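Local coordinates for protein succinylglutamate desuccinylase (Chromobacterium violaceum, PDB 1YW4) that probably hydrolyses N-succinylglutamate to succinate and glutamate, the last step of arginine breakdown by the succinyltransferase pathway, using one zinc ion per subunit, at residues N102-H113 with L119-E129. Sequence-based numbering, arbitrary orientation.
Sequences NYDMNRLFNGAH and LPESVRAAELE
Glu121 and Glu129, two turns apart on helix 120-137, both bind the backbone of loop 102-113. Glu121 holds two of its N-H groups, and Glu129 one. Glu121 OE2 accepts from Asn102 N at 3.0 Å through its syn lone pair. Tyr103 N reaches the same oxygen from above the carboxylate plane, with an N-H...O angle of 168°. A water joins Glu121 OE2, Glu121 N and Asn102 OD1. The other oxygen, OE1, takes Gly101 N and Asn90 ND2, so both ends of this buried carboxylate are bound. Glu129 OE2 uses its syn lone pair for Gly111 N, at 3.1 Å, in the type I' turn Phe109-Ala112.

One face of the His113 ring rests on Ala126 CB, a CH-pi contact 3.7 Å from the ring centroid. Gly111 O lies over the opposite face. His113 ND1 donates to Leu108 O at 3.1 Å, a bent bond consistent with the modelled ring orientation.

Apolar contacts follow. Ala125 CB sits over one face of the Phe109 ring, while Glu129 CG meets the ring edge. A bend at chi3 (-74°) lays CE of selenomethionine Met105 against Arg124 CG, 3.5 Å away. Met105 SE meets Leu128 CD1 at 4.0 Å. At the N-terminal end of the helix, Leu119 CD1 packs on Tyr103 CB at 3.6 Å.

The glutamates tie to the helix a loop whose Asp104 hydrogen-bonds the zinc ligand His56, consistent with a second-shell role. Three backbone N-H groups, Asn90 ND2 and a water surround the Glu121 carboxylate, which would favour its charged form.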
loop_
_atom_site.group_PDB
_atom_site.type_symbol
_atom_site.label_atom_id
_atom_site.label_comp_id
_atom_site.label_asym_id
_atom_site.label_seq_id
_atom_site.Cartn_x
_atom_site.Cartn_y
_atom_site.Cartn_z
ATOM N N ASN A 102 13.653 -11.887 -32.552
ATOM C CA ASN A 102 12.862 -10.812 -33.134
ATOM C C ASN A 102 12.067 -10.023 -32.109
ATOM O O ASN A 102 11.973 -8.802 -32.199
ATOM C CB ASN A 102 11.900 -11.396 -34.168
ATOM C CG ASN A 102 12.615 -12.118 -35.278
ATOM O OD1 ASN A 102 12.137 -13.139 -35.780
ATOM N ND2 ASN A 102 13.766 -11.592 -35.679
ATOM N N TYR A 103 11.502 -10.734 -31.136
ATOM C CA TYR A 103 10.678 -10.119 -30.101
ATOM C C TYR A 103 10.809 -10.875 -28.770
ATOM O O TYR A 103 10.909 -12.105 -28.753
ATOM C CB TYR A 103 9.228 -10.137 -30.578
ATOM C CG TYR A 103 8.327 -9.087 -29.978
ATOM C CD1 TYR A 103 7.742 -9.271 -28.727
ATOM C CD2 TYR A 103 8.013 -7.925 -30.691
ATOM C CE1 TYR A 103 6.855 -8.332 -28.199
ATOM C CE2 TYR A 103 7.130 -6.977 -30.172
ATOM C CZ TYR A 103 6.553 -7.193 -28.929
ATOM O OH TYR A 103 5.647 -6.289 -28.432
ATOM N N ASP A 104 10.814 -10.125 -27.672
ATOM C CA ASP A 104 10.915 -10.678 -26.321
ATOM C C ASP A 104 9.746 -11.643 -26.092
ATOM O O ASP A 104 8.589 -11.219 -26.013
ATOM C CB ASP A 104 10.858 -9.536 -25.291
ATOM C CG ASP A 104 11.117 -10.004 -23.862
ATOM O OD1 ASP A 104 10.721 -11.134 -23.509
ATOM O OD2 ASP A 104 11.700 -9.223 -23.079
HETATM N N MSE A 105 10.045 -12.932 -25.983
HETATM C CA MSE A 105 8.992 -13.915 -25.782
HETATM C C MSE A 105 8.203 -13.668 -24.511
HETATM O O MSE A 105 7.002 -13.939 -24.467
HETATM C CB MSE A 105 9.561 -15.334 -25.771
HETATM C CG MSE A 105 8.491 -16.427 -25.700
HETATM SE SE MSE A 105 9.222 -18.184 -26.058
HETATM C CE MSE A 105 9.446 -17.992 -27.965
ATOM N N ASN A 106 8.842 -13.144 -23.470
ATOM C CA ASN A 106 8.068 -12.915 -22.264
ATOM C C ASN A 106 7.201 -11.675 -22.356
ATOM O O ASN A 106 6.774 -11.111 -21.350
ATOM C CB ASN A 106 8.936 -12.877 -21.012
ATOM C CG ASN A 106 8.249 -13.565 -19.841
ATOM O OD1 ASN A 106 7.385 -14.418 -20.053
ATOM N ND2 ASN A 106 8.627 -13.214 -18.617
ATOM N N ARG A 107 6.957 -11.255 -23.589
ATOM C CA ARG A 107 6.073 -10.135 -23.860
ATOM C C ARG A 107 5.047 -10.672 -24.863
ATOM O O ARG A 107 4.188 -9.931 -25.340
ATOM C CB ARG A 107 6.837 -8.966 -24.484
ATOM C CG ARG A 107 7.741 -8.207 -23.533
ATOM C CD ARG A 107 8.340 -7.004 -24.236
ATOM N NE ARG A 107 7.291 -6.147 -24.795
ATOM C CZ ARG A 107 7.500 -5.208 -25.712
ATOM N NH1 ARG A 107 6.485 -4.478 -26.161
ATOM N NH2 ARG A 107 8.724 -5.005 -26.187
ATOM N N LEU A 108 5.141 -11.964 -25.181
ATOM C CA LEU A 108 4.223 -12.576 -26.145
ATOM C C LEU A 108 3.199 -13.561 -25.578
ATOM O O LEU A 108 2.428 -14.166 -26.334
ATOM C CB LEU A 108 5.016 -13.259 -27.256
ATOM C CG LEU A 108 5.782 -12.317 -28.192
ATOM C CD1 LEU A 108 6.633 -13.139 -29.140
ATOM C CD2 LEU A 108 4.792 -11.439 -28.976
ATOM N N PHE A 109 3.197 -13.735 -24.260
ATOM C CA PHE A 109 2.236 -14.624 -23.626
ATOM C C PHE A 109 0.945 -13.864 -23.309
ATOM O O PHE A 109 0.817 -12.677 -23.626
ATOM C CB PHE A 109 2.822 -15.238 -22.346
ATOM C CG PHE A 109 3.932 -16.225 -22.600
ATOM C CD1 PHE A 109 5.268 -15.845 -22.466
ATOM C CD2 PHE A 109 3.635 -17.538 -22.990
ATOM C CE1 PHE A 109 6.304 -16.753 -22.716
ATOM C CE2 PHE A 109 4.660 -18.458 -23.247
ATOM C CZ PHE A 109 5.999 -18.066 -23.110
ATOM N N ASN A 110 -0.004 -14.555 -22.679
ATOM C CA ASN A 110 -1.304 -13.977 -22.340
ATOM C C ASN A 110 -2.024 -13.588 -23.625
ATOM O O ASN A 110 -2.824 -12.653 -23.649
ATOM C CB ASN A 110 -1.142 -12.754 -21.422
ATOM C CG ASN A 110 -2.477 -12.202 -20.932
ATOM O OD1 ASN A 110 -3.371 -12.956 -20.555
ATOM N ND2 ASN A 110 -2.606 -10.878 -20.924
ATOM N N GLY A 111 -1.717 -14.315 -24.698
ATOM C CA GLY A 111 -2.349 -14.069 -25.984
ATOM C C GLY A 111 -1.719 -12.986 -26.840
ATOM O O GLY A 111 -2.120 -12.797 -27.985
ATOM N N ALA A 112 -0.734 -12.279 -26.296
ATOM C CA ALA A 112 -0.071 -11.203 -27.020
ATOM C C ALA A 112 0.617 -11.647 -28.313
ATOM O O ALA A 112 0.916 -10.818 -29.183
ATOM C CB ALA A 112 0.937 -10.507 -26.108
ATOM N N HIS A 113 0.868 -12.948 -28.442
ATOM C CA HIS A 113 1.513 -13.483 -29.637
ATOM C C HIS A 113 0.643 -13.240 -30.879
ATOM O O HIS A 113 1.145 -13.177 -32.001
ATOM C CB HIS A 113 1.776 -14.984 -29.478
ATOM C CG HIS A 113 0.580 -15.760 -29.023
ATOM N ND1 HIS A 113 0.360 -16.080 -27.700
ATOM C CD2 HIS A 113 -0.480 -16.245 -29.709
ATOM C CE1 HIS A 113 -0.787 -16.726 -27.591
ATOM N NE2 HIS A 113 -1.317 -16.838 -28.795
ATOM N N LEU A 119 5.859 -13.786 -36.450
ATOM C CA LEU A 119 7.070 -14.127 -35.706
ATOM C C LEU A 119 7.100 -15.551 -35.169
ATOM O O LEU A 119 6.157 -16.010 -34.537
ATOM C CB LEU A 119 7.277 -13.156 -34.540
ATOM C CG LEU A 119 7.360 -11.666 -34.886
ATOM C CD1 LEU A 119 7.428 -10.842 -33.612
ATOM C CD2 LEU A 119 8.574 -11.414 -35.761
ATOM N N PRO A 120 8.203 -16.269 -35.419
ATOM C CA PRO A 120 8.357 -17.647 -34.949
ATOM C C PRO A 120 8.243 -17.694 -33.424
ATOM O O PRO A 120 7.749 -18.673 -32.859
ATOM C CB PRO A 120 9.746 -18.024 -35.447
ATOM C CG PRO A 120 9.882 -17.201 -36.704
ATOM C CD PRO A 120 9.338 -15.870 -36.268
ATOM N N GLU A 121 8.693 -16.632 -32.754
ATOM C CA GLU A 121 8.606 -16.591 -31.293
ATOM C C GLU A 121 7.157 -16.480 -30.817
ATOM O O GLU A 121 6.830 -16.859 -29.680
ATOM C CB GLU A 121 9.475 -15.452 -30.738
ATOM C CG GLU A 121 10.925 -15.893 -30.527
ATOM C CD GLU A 121 11.947 -14.763 -30.649
ATOM O OE1 GLU A 121 13.010 -14.852 -29.995
ATOM O OE2 GLU A 121 11.705 -13.799 -31.409
ATOM N N SER A 122 6.283 -15.991 -31.695
ATOM C CA SER A 122 4.863 -15.873 -31.375
ATOM C C SER A 122 4.211 -17.244 -31.526
ATOM O O SER A 122 3.363 -17.631 -30.729
ATOM C CB SER A 122 4.167 -14.873 -32.312
ATOM O OG SER A 122 4.747 -13.587 -32.204
ATOM N N VAL A 123 4.603 -17.972 -32.566
ATOM C CA VAL A 123 4.063 -19.307 -32.779
ATOM C C VAL A 123 4.497 -20.193 -31.601
ATOM O O VAL A 123 3.715 -20.986 -31.078
ATOM C CB VAL A 123 4.582 -19.913 -34.104
ATOM C CG1 VAL A 123 4.063 -21.344 -34.278
ATOM C CG2 VAL A 123 4.116 -19.043 -35.283
ATOM N N ARG A 124 5.751 -20.043 -31.190
ATOM C CA ARG A 124 6.286 -20.823 -30.088
ATOM C C ARG A 124 5.578 -20.480 -28.774
ATOM O O ARG A 124 5.225 -21.365 -27.993
ATOM C CB ARG A 124 7.786 -20.573 -29.974
ATOM C CG ARG A 124 8.433 -21.227 -28.771
ATOM C CD ARG A 124 8.325 -22.743 -28.804
ATOM N NE ARG A 124 9.244 -23.299 -27.810
ATOM C CZ ARG A 124 9.496 -24.590 -27.641
ATOM N NH1 ARG A 124 8.892 -25.500 -28.394
ATOM N NH2 ARG A 124 10.374 -24.964 -26.724
ATOM N N ALA A 125 5.363 -19.194 -28.527
ATOM C CA ALA A 125 4.676 -18.773 -27.320
ATOM C C ALA A 125 3.278 -19.410 -27.249
ATOM O O ALA A 125 2.865 -19.898 -26.190
ATOM C CB ALA A 125 4.559 -17.235 -27.288
ATOM N N ALA A 126 2.546 -19.398 -28.367
ATOM C CA ALA A 126 1.199 -19.978 -28.403
ATOM C C ALA A 126 1.232 -21.482 -28.144
ATOM O O ALA A 126 0.360 -22.032 -27.471
ATOM C CB ALA A 126 0.527 -19.692 -29.761
ATOM N N GLU A 127 2.258 -22.139 -28.671
ATOM C CA GLU A 127 2.414 -23.575 -28.472
ATOM C C GLU A 127 2.659 -23.870 -26.987
ATOM O O GLU A 127 2.087 -24.808 -26.425
ATOM C CB GLU A 127 3.580 -24.087 -29.320
ATOM C CG GLU A 127 3.930 -25.549 -29.092
ATOM C CD GLU A 127 5.051 -26.014 -29.989
ATOM O OE1 GLU A 127 6.195 -25.547 -29.825
ATOM O OE2 GLU A 127 4.794 -26.851 -30.868
ATOM N N LEU A 128 3.503 -23.060 -26.355
ATOM C CA LEU A 128 3.823 -23.242 -24.942
ATOM C C LEU A 128 2.603 -22.996 -24.050
ATOM O O LEU A 128 2.431 -23.666 -23.022
ATOM C CB LEU A 128 4.980 -22.316 -24.542
ATOM C CG LEU A 128 6.334 -22.563 -25.235
ATOM C CD1 LEU A 128 7.330 -21.517 -24.750
ATOM C CD2 LEU A 128 6.858 -23.977 -24.944
ATOM N N GLU A 129 1.775 -22.022 -24.426
ATOM C CA GLU A 129 0.554 -21.718 -23.672
ATOM C C GLU A 129 -0.355 -22.941 -23.720
ATOM O O GLU A 129 -0.838 -23.430 -22.702
ATOM C CB GLU A 129 -0.207 -20.530 -24.294
ATOM C CG GLU A 129 0.509 -19.182 -24.246
ATOM C CD GLU A 129 -0.410 -18.013 -24.577
ATOM O OE1 GLU A 129 -1.429 -18.233 -25.265
ATOM O OE2 GLU A 129 -0.115 -16.874 -24.158
HETATM O O HOH W 1 10.150 -14.379 -33.466
#